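Local atomic coordinates of 4-hydroxy-tetrahydrodipicolinate synthase (Aquifex aeolicus, PDB entry 2EHH), a protein that probably catalyses the condensation of pyruvate with (S)-aspartate-beta-semialdehyde to 4-hydroxy-tetrahydrodipicolinate, a step of lysine biosynthesis. Residues Gly186-Thr191 with Val202-Asn207; Ser180-Ser185 with Gly198-Ile203. All coordinates share one frame; numbering follows the deposited sequence.

Overall arrangement
Both contacts lie in the last beta-alpha-beta unit of a closed barrel of eight parallel strands, the TIM-barrel fold of the DapA family, and their centres are about 11 Å apart. Along the chain come strand 182-185 (contact 2), the loop 186-191 (contact 1), helix 191-196, and then strand 201-204, on which both contacts end, sharing V202 and I203. Contact 2 pairs the seventh and eighth strands, while contact 1 lies at their C-terminal ends, where the loop meets the end of the eighth and the turn after it. I203, predicted to bind pyruvate, has its side chain about 4 Å from that of K161, the predicted Schiff-base lysine, so the shared strand probably contributes to the active site.

Contact 1 of 2, residues Gly186-Thr191 with Val202-Asn207; sequences GDDSLT and VISVAN
D188 reaches across to the turn after strand 201-204 and spends both carboxylate oxygens there. Its CG lies beside the backbone N, anti to the carbonyl carbon (chi1 -74°), which carries the carboxylate across. OD1 accepts a hydrogen bond from S204 OG at 2.6 Å on its syn lone pair. OD2 receives two backbone donors: V205 N, at 3.0 Å from D188 OD2, on the syn side, and A206 N, at 2.9 Å from D188 OD2, from about 40° above the carboxylate plane. Aspartate suits this place because its short, flat group can accept from all three donors, and these bonds should fix its rotation. S204 OG in turn accepts from N207 N at 2.8 Å, an ST motif that ties the serine into the turn where the eighth barrel strand ends. An alanine in place of D188 would probably leave the amides of V205 and A206 without their shared acceptor and the S204 hydroxyl without the acceptor for its proton. Nearer the loop's end, T191 and V202 cross at about a right angle, T191 OG1 lying 3.3 Å from V202 CG2. The contact is looser at partly exposed G186, whose CA comes only to 4.2 Å from I203 O.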
loop_
_atom_site.group_PDB
_atom_site.type_symbol
_atom_site.label_atom_id
_atom_site.label_comp_id
_atom_site.label_asym_id
_atom_site.label_seq_id
_atom_site.Cartn_x
_atom_site.Cartn_y
_atom_site.Cartn_z
ATOM N N GLY A 186 -19.374 4.650 -5.575
ATOM C CA GLY A 186 -19.171 3.347 -6.181
ATOM C C GLY A 186 -19.038 2.282 -5.107
ATOM O O GLY A 186 -18.567 1.177 -5.365
ATOM N N ASP A 187 -19.457 2.618 -3.893
ATOM C CA ASP A 187 -19.380 1.690 -2.774
ATOM C C ASP A 187 -20.493 1.979 -1.778
ATOM O O ASP A 187 -20.578 3.078 -1.226
ATOM C CB ASP A 187 -18.004 1.801 -2.119
ATOM C CG ASP A 187 -16.909 1.162 -2.962
ATOM O OD1 ASP A 187 -16.967 -0.071 -3.184
ATOM O OD2 ASP A 187 -15.998 1.894 -3.407
ATOM N N ASP A 188 -21.349 0.984 -1.556
ATOM C CA ASP A 188 -22.496 1.132 -0.659
ATOM C C ASP A 188 -22.184 1.672 0.727
ATOM O O ASP A 188 -22.897 2.540 1.236
ATOM C CB ASP A 188 -23.245 -0.200 -0.537
ATOM C CG ASP A 188 -24.052 -0.524 -1.786
ATOM O OD1 ASP A 188 -25.002 0.232 -2.085
ATOM O OD2 ASP A 188 -23.735 -1.523 -2.472
ATOM N N SER A 189 -21.129 1.154 1.344
ATOM C CA SER A 189 -20.745 1.602 2.676
ATOM C C SER A 189 -20.295 3.056 2.727
ATOM O O SER A 189 -20.247 3.647 3.799
ATOM C CB SER A 189 -19.626 0.717 3.223
ATOM O OG SER A 189 -20.126 -0.564 3.555
ATOM N N LEU A 190 -19.975 3.631 1.573
ATOM C CA LEU A 190 -19.492 5.011 1.530
ATOM C C LEU A 190 -20.488 6.025 0.976
ATOM O O LEU A 190 -20.187 7.215 0.886
ATOM C CB LEU A 190 -18.200 5.071 0.709
ATOM C CG LEU A 190 -17.112 4.112 1.200
ATOM C CD1 LEU A 190 -15.902 4.165 0.275
ATOM C CD2 LEU A 190 -16.728 4.478 2.630
ATOM N N THR A 191 -21.671 5.560 0.604
ATOM C CA THR A 191 -22.684 6.450 0.054
ATOM C C THR A 191 -23.019 7.614 0.986
ATOM O O THR A 191 -23.043 8.767 0.558
ATOM C CB THR A 191 -23.964 5.671 -0.270
ATOM O OG1 THR A 191 -23.662 4.670 -1.252
ATOM C CG2 THR A 191 -25.040 6.606 -0.822
ATOM N N VAL A 202 -25.699 6.840 -5.817
ATOM C CA VAL A 202 -24.823 5.679 -5.787
ATOM C C VAL A 202 -25.141 4.667 -6.882
ATOM O O VAL A 202 -26.300 4.498 -7.270
ATOM C CB VAL A 202 -24.933 4.940 -4.423
ATOM C CG1 VAL A 202 -26.379 4.507 -4.174
ATOM C CG2 VAL A 202 -24.021 3.717 -4.407
ATOM N N ILE A 203 -24.101 4.028 -7.411
ATOM C CA ILE A 203 -24.293 2.959 -8.382
ATOM C C ILE A 203 -23.963 1.807 -7.444
ATOM O O ILE A 203 -22.798 1.493 -7.190
ATOM C CB ILE A 203 -23.322 3.061 -9.570
ATOM C CG1 ILE A 203 -23.736 4.252 -10.447
ATOM C CG2 ILE A 203 -23.371 1.779 -10.393
ATOM C CD1 ILE A 203 -22.907 4.446 -11.704
ATOM N N SER A 204 -25.035 1.238 -6.900
ATOM C CA SER A 204 -25.020 0.194 -5.882
ATOM C C SER A 204 -25.063 -1.284 -6.253
ATOM O O SER A 204 -25.566 -1.675 -7.308
ATOM C CB SER A 204 -26.181 0.491 -4.915
ATOM O OG SER A 204 -26.478 -0.596 -4.058
ATOM N N VAL A 205 -24.519 -2.096 -5.346
ATOM C CA VAL A 205 -24.518 -3.546 -5.468
ATOM C C VAL A 205 -25.662 -4.033 -4.574
ATOM O O VAL A 205 -26.457 -4.887 -4.970
ATOM C CB VAL A 205 -23.180 -4.161 -4.963
ATOM C CG1 VAL A 205 -23.330 -5.661 -4.760
ATOM C CG2 VAL A 205 -22.070 -3.886 -5.971
ATOM N N ALA A 206 -25.745 -3.467 -3.370
ATOM C CA ALA A 206 -26.774 -3.833 -2.399
ATOM C C ALA A 206 -28.181 -3.625 -2.952
ATOM O O ALA A 206 -29.132 -4.266 -2.506
ATOM C CB ALA A 206 -26.597 -3.025 -1.115
ATOM N N ASN A 207 -28.292 -2.719 -3.918
ATOM C CA ASN A 207 -29.556 -2.403 -4.576
ATOM C C ASN A 207 -30.204 -3.630 -5.209
ATOM O O ASN A 207 -31.422 -3.685 -5.371
ATOM C CB ASN A 207 -29.323 -1.368 -5.678
ATOM C CG ASN A 207 -29.892 -0.032 -5.332
ATOM O OD1 ASN A 207 -30.733 0.074 -4.439
ATOM N ND2 ASN A 207 -29.460 1.000 -6.039
#

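Contact 2 of 2, residues Ser180-Ser185 with Gly198-Ile203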
loop_
_atom_site.group_PDB
_atom_site.type_symbol
_atom_site.label_atom_id
_atom_site.label_comp_id
_atom_site.label_asym_id
_atom_site.label_seq_id
_atom_site.Cartn_x
_atom_site.Cartn_y
_atom_site.Cartn_z
ATOM N N SER A 180 -22.180 21.261 -12.429
ATOM C CA SER A 180 -22.767 20.575 -13.577
ATOM C C SER A 180 -22.287 19.127 -13.646
ATOM O O SER A 180 -22.812 18.330 -14.423
ATOM C CB SER A 180 -22.416 21.307 -14.875
ATOM O OG SER A 180 -21.014 21.347 -15.093
ATOM N N PHE A 181 -21.297 18.793 -12.825
ATOM C CA PHE A 181 -20.738 17.444 -12.800
ATOM C C PHE A 181 -21.353 16.662 -11.647
ATOM O O PHE A 181 -21.649 17.226 -10.598
ATOM C CB PHE A 181 -19.224 17.515 -12.616
ATOM C CG PHE A 181 -18.519 16.222 -12.890
ATOM C CD1 PHE A 181 -18.256 15.824 -14.199
ATOM C CD2 PHE A 181 -18.114 15.398 -11.842
ATOM C CE1 PHE A 181 -17.597 14.629 -14.462
ATOM C CE2 PHE A 181 -17.451 14.195 -12.097
ATOM C CZ PHE A 181 -17.192 13.812 -13.407
ATOM N N SER A 182 -21.539 15.362 -11.832
ATOM C CA SER A 182 -22.129 14.554 -10.779
ATOM C C SER A 182 -21.240 13.413 -10.298
ATOM O O SER A 182 -20.745 12.617 -11.095
ATOM C CB SER A 182 -23.469 13.994 -11.252
ATOM O OG SER A 182 -23.902 12.941 -10.410
ATOM N N VAL A 183 -21.029 13.349 -8.989
ATOM C CA VAL A 183 -20.240 12.272 -8.407
ATOM C C VAL A 183 -21.188 11.220 -7.844
ATOM O O VAL A 183 -22.106 11.532 -7.083
ATOM C CB VAL A 183 -19.340 12.764 -7.259
ATOM C CG1 VAL A 183 -18.639 11.571 -6.606
ATOM C CG2 VAL A 183 -18.319 13.758 -7.787
ATOM N N LEU A 184 -20.969 9.970 -8.227
ATOM C CA LEU A 184 -21.797 8.877 -7.744
ATOM C C LEU A 184 -20.930 7.917 -6.943
ATOM O O LEU A 184 -19.835 7.554 -7.374
ATOM C CB LEU A 184 -22.432 8.140 -8.921
ATOM C CG LEU A 184 -23.417 8.956 -9.765
ATOM C CD1 LEU A 184 -23.782 8.186 -11.023
ATOM C CD2 LEU A 184 -24.657 9.257 -8.936
ATOM N N SER A 185 -21.416 7.517 -5.773
ATOM C CA SER A 185 -20.675 6.584 -4.929
ATOM C C SER A 185 -20.569 5.231 -5.610
ATOM O O SER A 185 -21.550 4.722 -6.153
ATOM C CB SER A 185 -21.377 6.399 -3.585
ATOM O OG SER A 185 -20.759 5.361 -2.839
ATOM N N GLY A 198 -21.458 15.978 -1.061
ATOM C CA GLY A 198 -21.954 16.489 -2.330
ATOM C C GLY A 198 -22.230 15.482 -3.437
ATOM O O GLY A 198 -22.649 15.878 -4.531
ATOM N N ALA A 199 -21.991 14.194 -3.182
ATOM C CA ALA A 199 -22.254 13.165 -4.194
ATOM C C ALA A 199 -23.758 13.190 -4.437
ATOM O O ALA A 199 -24.521 13.537 -3.538
ATOM C CB ALA A 199 -21.823 11.796 -3.691
ATOM N N LYS A 200 -24.188 12.810 -5.634
ATOM C CA LYS A 200 -25.606 12.859 -5.959
ATOM C C LYS A 200 -26.346 11.528 -5.950
ATOM O O LYS A 200 -27.536 11.466 -6.270
ATOM C CB LYS A 200 -25.780 13.557 -7.309
ATOM C CG LYS A 200 -25.274 14.997 -7.284
ATOM C CD LYS A 200 -25.310 15.637 -8.655
ATOM C CE LYS A 200 -24.799 17.074 -8.607
ATOM N NZ LYS A 200 -24.739 17.684 -9.971
ATOM N N GLY A 201 -25.649 10.465 -5.570
ATOM C CA GLY A 201 -26.284 9.165 -5.530
ATOM C C GLY A 201 -25.266 8.046 -5.463
ATOM O O GLY A 201 -24.107 8.270 -5.108
ATOM N N VAL A 202 -25.699 6.840 -5.817
ATOM C CA VAL A 202 -24.823 5.679 -5.787
ATOM C C VAL A 202 -25.141 4.667 -6.882
ATOM O O VAL A 202 -26.300 4.498 -7.270
ATOM C CB VAL A 202 -24.933 4.940 -4.423
ATOM C CG1 VAL A 202 -26.379 4.507 -4.174
ATOM C CG2 VAL A 202 -24.021 3.717 -4.407
ATOM N N ILE A 203 -24.101 4.028 -7.411
ATOM C CA ILE A 203 -24.293 2.959 -8.382
ATOM C C ILE A 203 -23.963 1.807 -7.444
ATOM O O ILE A 203 -22.798 1.493 -7.190
ATOM C CB ILE A 203 -23.322 3.061 -9.570
ATOM C CG1 ILE A 203 -23.736 4.252 -10.447
ATOM C CG2 ILE A 203 -23.371 1.779 -10.393
ATOM C CD1 ILE A 203 -22.907 4.446 -11.704
HETATM O O HOH W 1 -21.594 15.519 -7.057
#
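V183 N and G198 O are linked by a water that accepts from the first and donates to the second, ahead of the first direct backbone bond; the positive phi of G198 ends helix 191-196 in a Schellman motif. A199 packs its CB 4.3 Å from V183 CG1. K200 then begins the direct pairing, its N bonding to V183 O at 2.8 Å, nearly along the C=O axis. Its side chain runs back fully extended, the methylenes packing beside S182 OG, which is bonded to F2 O. NZ has its stronger partner in E179 O, just before the segment; F181 O, 3.2 Å from K200 NZ and met from above the carbonyl plane, is the second, longer one. At G201 a side chain would run into L184 CD2, and the backbone angles themselves call for glycine; its O accepts from S185 N at 2.9 Å. V202 lays CG2 against S185 O, the hydroxyl of S185 being held by D187 N. Finally I203 N bonds to S185 O at 2.9 Å, while its CD1 meets L184 CD1 at 3.9 Å, branched apolar chains that both touch I6 of strand 4-8. This is the parallel pairing of a beta-alpha-beta crossover, here joining the seventh and eighth strands of a TIM barrel.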